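Local coordinates for protein integral membrane indolylacetylinositol arabinosyltransferase EmbB (Mycolicibacterium smegmatis MC2 155, PDB 7BVC) that probably polymerises arabinose into the arabinan of cell-wall arabinogalactan as a membrane-embedded arabinosyltransferase, and binds the drug ethambutol, at residues 75-80 against 209-214; 150-155 against 185-190; 885-890 against 922-927; 900-905 against 916-921. All coordinates share one frame; numbering follows the deposited sequence.

Interaction 1: 75-80 against 209-214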
# COMPACT_ATOMS: atom_id res chain seq x y z
N ALA B 75 6.75 -15.35 29.94
CA ALA B 75 7.61 -14.80 30.98
C ALA B 75 6.93 -14.92 32.34
O ALA B 75 5.73 -14.65 32.47
CB ALA B 75 7.95 -13.34 30.69
N PRO B 76 7.67 -15.31 33.38
CA PRO B 76 7.07 -15.42 34.71
C PRO B 76 7.01 -14.09 35.43
O PRO B 76 7.37 -13.05 34.87
CB PRO B 76 8.00 -16.40 35.42
CG PRO B 76 9.33 -16.11 34.82
CD PRO B 76 9.08 -15.73 33.38
N LEU B 77 6.54 -14.10 36.68
CA LEU B 77 6.64 -12.92 37.54
C LEU B 77 7.99 -12.85 38.24
O LEU B 77 8.67 -11.82 38.19
CB LEU B 77 5.51 -12.92 38.58
CG LEU B 77 4.09 -12.68 38.10
CD1 LEU B 77 3.12 -12.85 39.25
CD2 LEU B 77 3.97 -11.29 37.51
N GLU B 78 8.38 -13.93 38.90
CA GLU B 78 9.64 -14.00 39.63
C GLU B 78 10.29 -15.35 39.36
O GLU B 78 9.60 -16.35 39.15
CB GLU B 78 9.43 -13.81 41.14
CG GLU B 78 8.70 -12.53 41.51
CD GLU B 78 8.07 -12.60 42.89
OE1 GLU B 78 6.89 -12.23 43.03
OE2 GLU B 78 8.77 -13.02 43.84
N LEU B 79 11.62 -15.37 39.38
CA LEU B 79 12.38 -16.60 39.20
C LEU B 79 13.53 -16.59 40.20
O LEU B 79 14.42 -15.75 40.11
CB LEU B 79 12.91 -16.72 37.77
CG LEU B 79 13.51 -18.05 37.32
CD1 LEU B 79 13.32 -18.23 35.83
CD2 LEU B 79 14.99 -18.15 37.66
N THR B 80 13.50 -17.53 41.14
CA THR B 80 14.54 -17.64 42.15
C THR B 80 15.16 -19.03 42.06
O THR B 80 14.47 -20.03 42.20
CB THR B 80 13.99 -17.41 43.56
OG1 THR B 80 13.33 -18.60 44.02
CG2 THR B 80 12.99 -16.26 43.56
N GLU B 209 7.17 -18.59 38.87
CA GLU B 209 5.84 -18.19 39.33
C GLU B 209 5.05 -17.72 38.12
O GLU B 209 5.36 -16.67 37.54
CB GLU B 209 5.92 -17.10 40.39
CG GLU B 209 4.58 -16.66 40.90
CD GLU B 209 4.66 -16.03 42.28
OE1 GLU B 209 5.78 -15.95 42.82
OE2 GLU B 209 3.61 -15.63 42.82
N ILE B 210 4.02 -18.48 37.75
CA ILE B 210 3.26 -18.19 36.54
C ILE B 210 2.43 -16.93 36.73
O ILE B 210 2.00 -16.61 37.85
CB ILE B 210 2.38 -19.39 36.15
CG1 ILE B 210 3.07 -20.71 36.48
CG2 ILE B 210 2.04 -19.34 34.67
CD1 ILE B 210 4.38 -20.93 35.75
N ASP B 211 2.19 -16.21 35.64
CA ASP B 211 1.43 -14.97 35.66
C ASP B 211 -0.01 -15.26 35.24
O ASP B 211 -0.42 -15.01 34.11
CB ASP B 211 2.08 -13.92 34.77
CG ASP B 211 1.75 -12.51 35.19
OD1 ASP B 211 0.87 -12.35 36.07
OD2 ASP B 211 2.35 -11.57 34.66
N THR B 212 -0.78 -15.80 36.18
CA THR B 212 -2.19 -16.09 35.96
C THR B 212 -3.01 -14.94 36.56
O THR B 212 -3.56 -15.04 37.65
CB THR B 212 -2.57 -17.43 36.57
OG1 THR B 212 -2.39 -17.37 37.99
CG2 THR B 212 -1.70 -18.53 36.01
N ARG B 213 -3.08 -13.84 35.81
CA ARG B 213 -3.79 -12.66 36.26
C ARG B 213 -5.15 -12.48 35.59
O ARG B 213 -5.94 -11.67 36.08
CB ARG B 213 -2.94 -11.40 36.02
CG ARG B 213 -2.83 -10.99 34.57
CD ARG B 213 -2.22 -9.61 34.44
NE ARG B 213 -0.87 -9.56 34.98
CZ ARG B 213 -0.16 -8.45 35.11
NH1 ARG B 213 -0.67 -7.29 34.72
NH2 ARG B 213 1.06 -8.50 35.62
N PHE B 214 -5.42 -13.19 34.51
CA PHE B 214 -6.73 -13.15 33.86
C PHE B 214 -7.63 -14.30 34.28
O PHE B 214 -8.78 -14.36 33.86
CB PHE B 214 -6.57 -13.15 32.34
CG PHE B 214 -5.57 -12.15 31.83
CD1 PHE B 214 -5.88 -10.80 31.80
CD2 PHE B 214 -4.33 -12.56 31.37
CE1 PHE B 214 -4.96 -9.89 31.32
CE2 PHE B 214 -3.42 -11.65 30.90
CZ PHE B 214 -3.73 -10.31 30.87
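Glu209 makes the main polar contact through its backbone. Its carbonyl O receives the amide N of Leu77 at 3.0 Å, with an N-H...O angle of 173° and the donor nearly on the C=O axis. Pro76, which has no N-H of its own, brings its CB to 3.4 Å from the same Glu209 O and lies beside this bond. The side chain of Glu209, with CG anti to its backbone N, stretches out next to that of Glu78, both pointing the same way. Glu209 OE1 and Glu78 OE1 are 3.9 Å apart, a like-charge pair that may raise the proton affinity of either carboxylate; the exposure of Glu78 makes it easier to tolerate. Ile210 turns its side chain away from Leu77, and its CA stands 5.1 Å from Pro76 CA. Asp211 does the reverse and points toward the other segment. Leu77 crosses it at about a right angle, with Leu77 CD2 3.3 Å from Asp211 OD2, so one methyl of the branched tip rests against the carboxylate. Thr212 faces away, its OG1 hydrogen-bonded to Thr52 O. Arg213 then doubles back: its NE is weakly bonded to Asp211 OD1 at 3.5 Å, and its NH2 forms a salt bridge with Asp211 OD2, while the stronger partner of NH2 is Gly1076 O. Leu77 CD2 also lies at the guanidinium edge. The touching parts run 114° apart end to end: two strand-connecting loops meet, one leading into strand 80-84 and the other joining strands 205-207 and 216-218, in the concanavalin-like domain.

Interaction 2: 150-155 against 185-190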
# COMPACT_ATOMS: atom_id res chain seq x y z
N ILE B 150 20.26 -16.74 41.72
CA ILE B 150 20.15 -16.18 40.37
C ILE B 150 18.86 -15.37 40.22
O ILE B 150 18.17 -15.47 39.20
CB ILE B 150 20.25 -17.29 39.31
CG1 ILE B 150 21.31 -18.31 39.73
CG2 ILE B 150 20.65 -16.72 37.96
CD1 ILE B 150 21.45 -19.47 38.78
N THR B 151 18.52 -14.60 41.25
CA THR B 151 17.20 -13.97 41.35
C THR B 151 16.89 -13.12 40.12
O THR B 151 17.78 -12.47 39.56
CB THR B 151 17.13 -13.12 42.62
OG1 THR B 151 17.43 -13.93 43.76
CG2 THR B 151 15.74 -12.52 42.80
N SER B 152 15.62 -13.14 39.71
CA SER B 152 15.18 -12.35 38.56
C SER B 152 13.73 -11.94 38.77
O SER B 152 12.84 -12.80 38.81
CB SER B 152 15.33 -13.14 37.26
OG SER B 152 14.87 -12.39 36.15
N ASN B 153 13.49 -10.64 38.90
CA ASN B 153 12.15 -10.11 39.15
C ASN B 153 12.05 -8.72 38.53
O ASN B 153 12.87 -8.35 37.69
CB ASN B 153 11.84 -10.12 40.66
CG ASN B 153 12.98 -9.57 41.49
OD1 ASN B 153 13.94 -9.02 40.96
ND2 ASN B 153 12.88 -9.73 42.80
N LEU B 154 11.04 -7.96 38.94
CA LEU B 154 10.80 -6.63 38.39
C LEU B 154 11.89 -5.62 38.77
O LEU B 154 11.94 -4.55 38.16
CB LEU B 154 9.45 -6.09 38.86
CG LEU B 154 8.18 -6.76 38.33
CD1 LEU B 154 6.97 -6.23 39.07
CD2 LEU B 154 8.04 -6.50 36.85
N ASP B 155 12.74 -5.94 39.75
CA ASP B 155 13.83 -5.04 40.09
C ASP B 155 15.00 -5.21 39.13
O ASP B 155 15.52 -4.23 38.59
CB ASP B 155 14.28 -5.29 41.53
CG ASP B 155 13.23 -4.90 42.54
OD1 ASP B 155 12.44 -3.98 42.25
OD2 ASP B 155 13.19 -5.52 43.63
N LEU B 185 14.50 -8.08 31.57
CA LEU B 185 15.45 -9.17 31.46
C LEU B 185 14.90 -10.46 32.07
O LEU B 185 15.67 -11.30 32.54
CB LEU B 185 16.78 -8.80 32.11
CG LEU B 185 17.82 -8.07 31.25
CD1 LEU B 185 19.17 -8.08 31.93
CD2 LEU B 185 17.92 -8.71 29.87
N ARG B 186 13.59 -10.62 32.08
CA ARG B 186 12.99 -11.83 32.61
C ARG B 186 12.96 -12.90 31.53
O ARG B 186 12.42 -12.66 30.44
CB ARG B 186 11.59 -11.55 33.13
CG ARG B 186 11.53 -10.38 34.09
CD ARG B 186 10.46 -10.56 35.16
NE ARG B 186 9.11 -10.44 34.62
CZ ARG B 186 8.56 -9.30 34.22
NH1 ARG B 186 9.24 -8.17 34.28
NH2 ARG B 186 7.32 -9.29 33.74
N PRO B 187 13.51 -14.08 31.78
CA PRO B 187 13.66 -15.08 30.71
C PRO B 187 12.32 -15.63 30.26
O PRO B 187 11.29 -15.50 30.94
CB PRO B 187 14.52 -16.16 31.36
CG PRO B 187 14.20 -16.05 32.81
CD PRO B 187 14.00 -14.59 33.07
N ALA B 188 12.34 -16.27 29.10
CA ALA B 188 11.17 -16.94 28.54
C ALA B 188 11.19 -18.39 28.99
O ALA B 188 12.16 -19.11 28.74
CB ALA B 188 11.15 -16.84 27.02
N ILE B 189 10.13 -18.81 29.66
CA ILE B 189 10.08 -20.14 30.25
C ILE B 189 9.38 -21.10 29.31
O ILE B 189 8.28 -20.83 28.81
CB ILE B 189 9.37 -20.11 31.62
CG1 ILE B 189 10.03 -19.07 32.53
CG2 ILE B 189 9.41 -21.48 32.27
CD1 ILE B 189 11.39 -19.47 33.02
N VAL B 190 10.03 -22.23 29.05
CA VAL B 190 9.41 -23.38 28.40
C VAL B 190 9.47 -24.63 29.25
O VAL B 190 8.56 -25.48 29.18
CB VAL B 190 10.06 -23.63 27.02
CG1 VAL B 190 9.75 -25.01 26.49
CG2 VAL B 190 9.60 -22.57 26.03
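The two loops come closest at Ser152 and Arg186, whose CA atoms are 6.4 Å apart, and no hydrogen bond joins the backbones. Ser152 points toward the other loop with OG anti to its backbone N. The small hydroxyl fits over the Arg186-Pro187 junction, where Ser152 OG is 3.9 Å from Pro187 CD; it is equally far from Leu185 O, a packing distance. Pro187 gives this spot a rigid apolar ring, which also touches Met114 of strand 114-118. Arg186 is bent at chi2 (-147°) and chi3 (-71°), so the chain curls back along the other loop. Its CD passes 4.1 Å from Asn153 O, and its guanidinium meets Leu154 obliquely, with Arg186 NH1 3.3 Å from Leu154 CD2. Leu154 starts out away from the contact and returns only with its tip, laying a methyl against the charged group. Arg186 finds polar partners outside the two loops: its side-chain NE donates to Pro76 O, and its backbone O receives Arg128 NE. Ser152 in turn shares a backbone bond with Leu79. The contact packs the loop between strands 147-149 and 157-159 against that between strands 178-180 and 191-192, within the concanavalin-like domain.

Interaction 3: 885-890 against 922-927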
# COMPACT_ATOMS: atom_id res chain seq x y z
N LEU B 885 7.80 -37.22 -18.59
CA LEU B 885 7.70 -38.62 -18.21
C LEU B 885 7.28 -39.43 -19.43
O LEU B 885 6.15 -39.29 -19.89
CB LEU B 885 6.70 -38.80 -17.07
CG LEU B 885 6.85 -40.09 -16.27
CD1 LEU B 885 7.91 -39.89 -15.20
CD2 LEU B 885 5.53 -40.50 -15.66
N GLU B 886 8.18 -40.26 -19.94
CA GLU B 886 7.87 -41.12 -21.06
C GLU B 886 7.43 -42.49 -20.57
O GLU B 886 8.02 -43.05 -19.64
CB GLU B 886 9.07 -41.26 -21.99
CG GLU B 886 9.18 -40.17 -23.04
CD GLU B 886 9.77 -40.68 -24.34
OE1 GLU B 886 10.21 -41.84 -24.38
OE2 GLU B 886 9.78 -39.91 -25.32
N TYR B 887 6.38 -43.03 -21.19
CA TYR B 887 5.88 -44.36 -20.86
C TYR B 887 5.95 -45.25 -22.09
O TYR B 887 5.67 -44.81 -23.21
CB TYR B 887 4.44 -44.30 -20.32
CG TYR B 887 3.47 -43.52 -21.17
CD1 TYR B 887 2.79 -44.13 -22.22
CD2 TYR B 887 3.21 -42.18 -20.91
CE1 TYR B 887 1.89 -43.42 -22.98
CE2 TYR B 887 2.31 -41.47 -21.67
CZ TYR B 887 1.65 -42.09 -22.71
OH TYR B 887 0.75 -41.38 -23.47
N ALA B 888 6.32 -46.51 -21.87
CA ALA B 888 6.58 -47.46 -22.94
C ALA B 888 5.48 -48.52 -22.98
O ALA B 888 4.60 -48.57 -22.12
CB ALA B 888 7.95 -48.11 -22.76
N THR B 889 5.55 -49.37 -24.00
CA THR B 889 4.63 -50.49 -24.17
C THR B 889 5.44 -51.74 -24.49
O THR B 889 6.66 -51.69 -24.65
CB THR B 889 3.60 -50.22 -25.27
OG1 THR B 889 4.19 -50.47 -26.55
CG2 THR B 889 3.10 -48.78 -25.23
N ARG B 890 4.75 -52.87 -24.59
CA ARG B 890 5.37 -54.14 -24.93
C ARG B 890 5.32 -54.37 -26.44
O ARG B 890 4.98 -53.48 -27.22
CB ARG B 890 4.70 -55.29 -24.19
CG ARG B 890 5.13 -55.49 -22.76
CD ARG B 890 4.32 -56.60 -22.12
NE ARG B 890 2.93 -56.21 -21.92
CZ ARG B 890 1.96 -57.05 -21.60
NH1 ARG B 890 2.22 -58.34 -21.43
NH2 ARG B 890 0.72 -56.61 -21.43
N GLU B 922 -3.70 -40.40 -17.15
CA GLU B 922 -3.10 -40.09 -18.44
C GLU B 922 -2.35 -41.29 -18.99
O GLU B 922 -2.48 -41.62 -20.18
CB GLU B 922 -2.15 -38.89 -18.29
CG GLU B 922 -2.64 -37.82 -17.34
CD GLU B 922 -3.55 -36.81 -18.01
OE1 GLU B 922 -3.80 -36.95 -19.22
OE2 GLU B 922 -4.01 -35.88 -17.32
N ILE B 923 -1.56 -41.95 -18.15
CA ILE B 923 -0.83 -43.15 -18.54
C ILE B 923 -1.83 -44.27 -18.80
O ILE B 923 -2.61 -44.62 -17.90
CB ILE B 923 0.18 -43.55 -17.45
CG1 ILE B 923 0.81 -42.30 -16.83
CG2 ILE B 923 1.26 -44.44 -18.02
CD1 ILE B 923 1.74 -42.59 -15.68
N PRO B 924 -1.87 -44.84 -20.00
CA PRO B 924 -2.88 -45.87 -20.31
C PRO B 924 -2.67 -47.15 -19.53
O PRO B 924 -1.73 -47.27 -18.74
CB PRO B 924 -2.70 -46.09 -21.81
CG PRO B 924 -1.30 -45.67 -22.10
CD PRO B 924 -1.03 -44.53 -21.17
N ASP B 925 -3.55 -48.13 -19.73
CA ASP B 925 -3.48 -49.39 -19.02
C ASP B 925 -2.56 -50.40 -19.71
O ASP B 925 -2.38 -51.51 -19.20
CB ASP B 925 -4.89 -49.99 -18.86
CG ASP B 925 -4.91 -51.21 -17.96
OD1 ASP B 925 -4.06 -51.30 -17.05
OD2 ASP B 925 -5.78 -52.08 -18.16
N ASP B 926 -1.95 -50.03 -20.83
CA ASP B 926 -1.01 -50.90 -21.52
C ASP B 926 0.43 -50.44 -21.33
O ASP B 926 1.35 -51.08 -21.84
CB ASP B 926 -1.37 -50.98 -23.01
CG ASP B 926 -0.79 -52.21 -23.69
OD1 ASP B 926 -1.55 -53.17 -23.93
OD2 ASP B 926 0.41 -52.21 -24.03
N ALA B 927 0.64 -49.35 -20.60
CA ALA B 927 1.99 -48.88 -20.32
C ALA B 927 2.73 -49.89 -19.46
O ALA B 927 2.17 -50.47 -18.53
CB ALA B 927 1.95 -47.52 -19.63
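One face of the Tyr887 ring is covered by Pro924, whose CD lies 4.0 Å from the ring centroid and 28° off the ring normal, a CH-pi contact with the proline crossing at about a right angle. Gly900 CA lies over the opposite face. Ile923 CG2 and Ala927 CB come to the root of the same side chain obliquely. Ile923 CG2 is 3.9 Å from Tyr887 CB, the two side chains sliding past each other in opposite directions. Tyr887 CG sits in the crowded position between the backbone N and carbonyl carbon (chi1 51°), which turns the ring over the loop. Earlier on the strand, Leu885 CD2 reaches Ile923 CD1 at 4.3 Å. The small Ala927 allows the backbones to close up, so that its CA makes a CA-H...O contact of 3.2 Å with Ala888 O. At the other end the contact turns polar: Thr889 CB is 4.0 Å from Asp926 OD2, while Thr889 OG1 bonds to Arg890 O on a lone pair. Arg890 NH2 and Asp926 OD1 stay 4.8 Å apart and make no salt bridge. Asp925, the residue before it, instead pairs with Arg849 and Arg854. Strand 882-889 lies between strands 929-936 and 897-898 in an antiparallel sheet, and Leu885 reaches Val860 and Ile862 on strand 860-866 of a second sheet; the 922-927 loop leads from strand 914-918 of that second sheet into strand 929-936.

Interaction 4: 900-905 against 916-921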
# COMPACT_ATOMS: atom_id res chain seq x y z
N GLY B 900 4.78 -41.85 -25.91
CA GLY B 900 4.00 -41.05 -24.99
C GLY B 900 4.87 -40.12 -24.16
O GLY B 900 6.10 -40.23 -24.12
N ARG B 901 4.20 -39.18 -23.50
CA ARG B 901 4.85 -38.17 -22.68
C ARG B 901 3.80 -37.47 -21.84
O ARG B 901 2.70 -37.18 -22.33
CB ARG B 901 5.60 -37.16 -23.55
CG ARG B 901 6.41 -36.15 -22.76
CD ARG B 901 7.38 -35.40 -23.66
NE ARG B 901 8.54 -36.21 -24.01
CZ ARG B 901 8.69 -36.85 -25.17
NH1 ARG B 901 7.74 -36.77 -26.09
NH2 ARG B 901 9.78 -37.56 -25.40
N VAL B 902 4.13 -37.20 -20.58
CA VAL B 902 3.23 -36.54 -19.64
C VAL B 902 3.92 -35.31 -19.08
O VAL B 902 5.12 -35.34 -18.79
CB VAL B 902 2.80 -37.49 -18.49
CG1 VAL B 902 1.69 -36.86 -17.67
CG2 VAL B 902 2.37 -38.84 -19.04
N THR B 903 3.15 -34.21 -18.93
CA THR B 903 3.63 -32.95 -18.38
C THR B 903 3.23 -32.82 -16.92
O THR B 903 2.15 -33.27 -16.51
CB THR B 903 3.06 -31.77 -19.17
OG1 THR B 903 1.70 -31.55 -18.79
CG2 THR B 903 3.14 -32.04 -20.66
N PRO B 904 4.07 -32.20 -16.09
CA PRO B 904 3.87 -32.25 -14.64
C PRO B 904 2.84 -31.24 -14.14
O PRO B 904 2.38 -30.36 -14.86
CB PRO B 904 5.26 -31.93 -14.10
CG PRO B 904 5.82 -31.01 -15.11
CD PRO B 904 5.32 -31.50 -16.44
N TYR B 905 2.51 -31.39 -12.86
CA TYR B 905 1.63 -30.49 -12.13
C TYR B 905 2.46 -29.77 -11.08
O TYR B 905 2.63 -30.27 -9.96
CB TYR B 905 0.48 -31.26 -11.49
CG TYR B 905 -0.73 -31.45 -12.37
CD1 TYR B 905 -1.51 -30.38 -12.77
CD2 TYR B 905 -1.11 -32.72 -12.79
CE1 TYR B 905 -2.62 -30.55 -13.57
CE2 TYR B 905 -2.22 -32.91 -13.59
CZ TYR B 905 -2.96 -31.82 -13.98
OH TYR B 905 -4.07 -32.01 -14.78
N LEU B 916 6.56 -33.11 -8.54
CA LEU B 916 5.91 -33.06 -9.84
C LEU B 916 4.95 -34.23 -9.92
O LEU B 916 5.34 -35.38 -9.68
CB LEU B 916 6.93 -33.15 -10.97
CG LEU B 916 8.29 -32.45 -10.82
CD1 LEU B 916 9.10 -32.57 -12.10
CD2 LEU B 916 8.13 -30.99 -10.43
N ARG B 917 3.69 -33.94 -10.25
CA ARG B 917 2.61 -34.91 -10.22
C ARG B 917 2.31 -35.41 -11.63
O ARG B 917 2.29 -34.63 -12.59
CB ARG B 917 1.34 -34.31 -9.62
CG ARG B 917 1.39 -34.06 -8.12
CD ARG B 917 1.98 -32.69 -7.81
NE ARG B 917 2.00 -32.41 -6.38
CZ ARG B 917 1.15 -31.59 -5.77
NH1 ARG B 917 0.21 -30.97 -6.48
NH2 ARG B 917 1.23 -31.38 -4.47
N TYR B 918 2.05 -36.71 -11.74
CA TYR B 918 1.60 -37.32 -12.99
C TYR B 918 0.47 -38.28 -12.63
O TYR B 918 0.73 -39.38 -12.11
CB TYR B 918 2.73 -38.05 -13.71
CG TYR B 918 3.97 -37.21 -13.93
CD1 TYR B 918 3.98 -36.20 -14.89
CD2 TYR B 918 5.12 -37.42 -13.19
CE1 TYR B 918 5.10 -35.43 -15.10
CE2 TYR B 918 6.25 -36.65 -13.39
CZ TYR B 918 6.23 -35.66 -14.35
OH TYR B 918 7.35 -34.89 -14.55
N PRO B 919 -0.78 -37.89 -12.85
CA PRO B 919 -1.89 -38.80 -12.54
C PRO B 919 -1.84 -40.03 -13.43
O PRO B 919 -1.52 -39.96 -14.62
CB PRO B 919 -3.13 -37.95 -12.83
CG PRO B 919 -2.66 -36.90 -13.78
CD PRO B 919 -1.25 -36.61 -13.40
N ARG B 920 -2.17 -41.17 -12.84
CA ARG B 920 -2.11 -42.43 -13.58
C ARG B 920 -3.33 -42.63 -14.48
O ARG B 920 -3.52 -43.74 -14.98
CB ARG B 920 -1.96 -43.61 -12.62
CG ARG B 920 -1.03 -44.68 -13.17
CD ARG B 920 -1.23 -46.02 -12.49
NE ARG B 920 -0.87 -45.98 -11.08
CZ ARG B 920 -0.84 -47.05 -10.29
NH1 ARG B 920 -1.14 -48.24 -10.78
NH2 ARG B 920 -0.49 -46.93 -9.02
N SER B 921 -4.14 -41.60 -14.69
CA SER B 921 -5.20 -41.66 -15.68
C SER B 921 -4.71 -41.27 -17.07
O SER B 921 -5.26 -41.76 -18.06
CB SER B 921 -6.36 -40.75 -15.27
OG SER B 921 -5.94 -39.39 -15.18
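The Tyr918 ring and Pro904 form the apolar centre. They lie side by side and point the same way, with Pro904 CB 3.6 Å from Tyr918 CE1. Val902 comes from the other direction, sliding past the ring so that its CG1 approaches Tyr918 CD1 obliquely at 3.7 Å; its beta-branched shape fills the flank of the ring, while the Thr903 carbonyl carbon meets the ring edge. With CG anti to the carbonyl carbon (chi1 -53°), Tyr918 brings its ring to this spot. Pro904 CB also packs on Leu916 CB at 3.8 Å. Strand 914-918 edges one four-stranded antiparallel sheet, whereas 900-905 follows strand 897-898 at the border of another, so the contact spans two sheets, consistent with a beta-sandwich in this C-terminal domain. Leu916 and Tyr918 continue the packing onto strand 860-866. Farther out, Tyr905 presents its ring edge to Pro919, crossing at about a right angle, with Tyr905 CE2 3.8 Å from Pro919 CD. The aliphatic part of Arg917 runs beside it, CB to CB with Tyr905 at 3.7 Å and CD near Tyr905 O. The polar rim is weak: Tyr905 N donates to Arg917 O at 3.3 Å with an angle of only 128°, and Pro904 CA adds a CA-H...O contact to the same oxygen. At the outer end, exposed Arg901 forms a salt bridge with Glu886 of strand 882-889.

From the N terminus, interaction 1 closes a loop of 128 residues in the concanavalin-like domain, and interaction 2 closes a shorter one of 29 residues nested inside it. Their centres are 9 Å apart and the segments touch directly, so the four strand-linking loops form one patch. Much later in the chain, interaction 3 closes a loop of 31 residues in the EmbC C-terminal domain, with interaction 4 nested within it and closing one of 10 residues; these centres are 11 Å apart and their segments also touch, tying two four-stranded sheets together. The two pairs follow in series and make no contact: centres of interactions 1 and 3 lie about 65 Å apart.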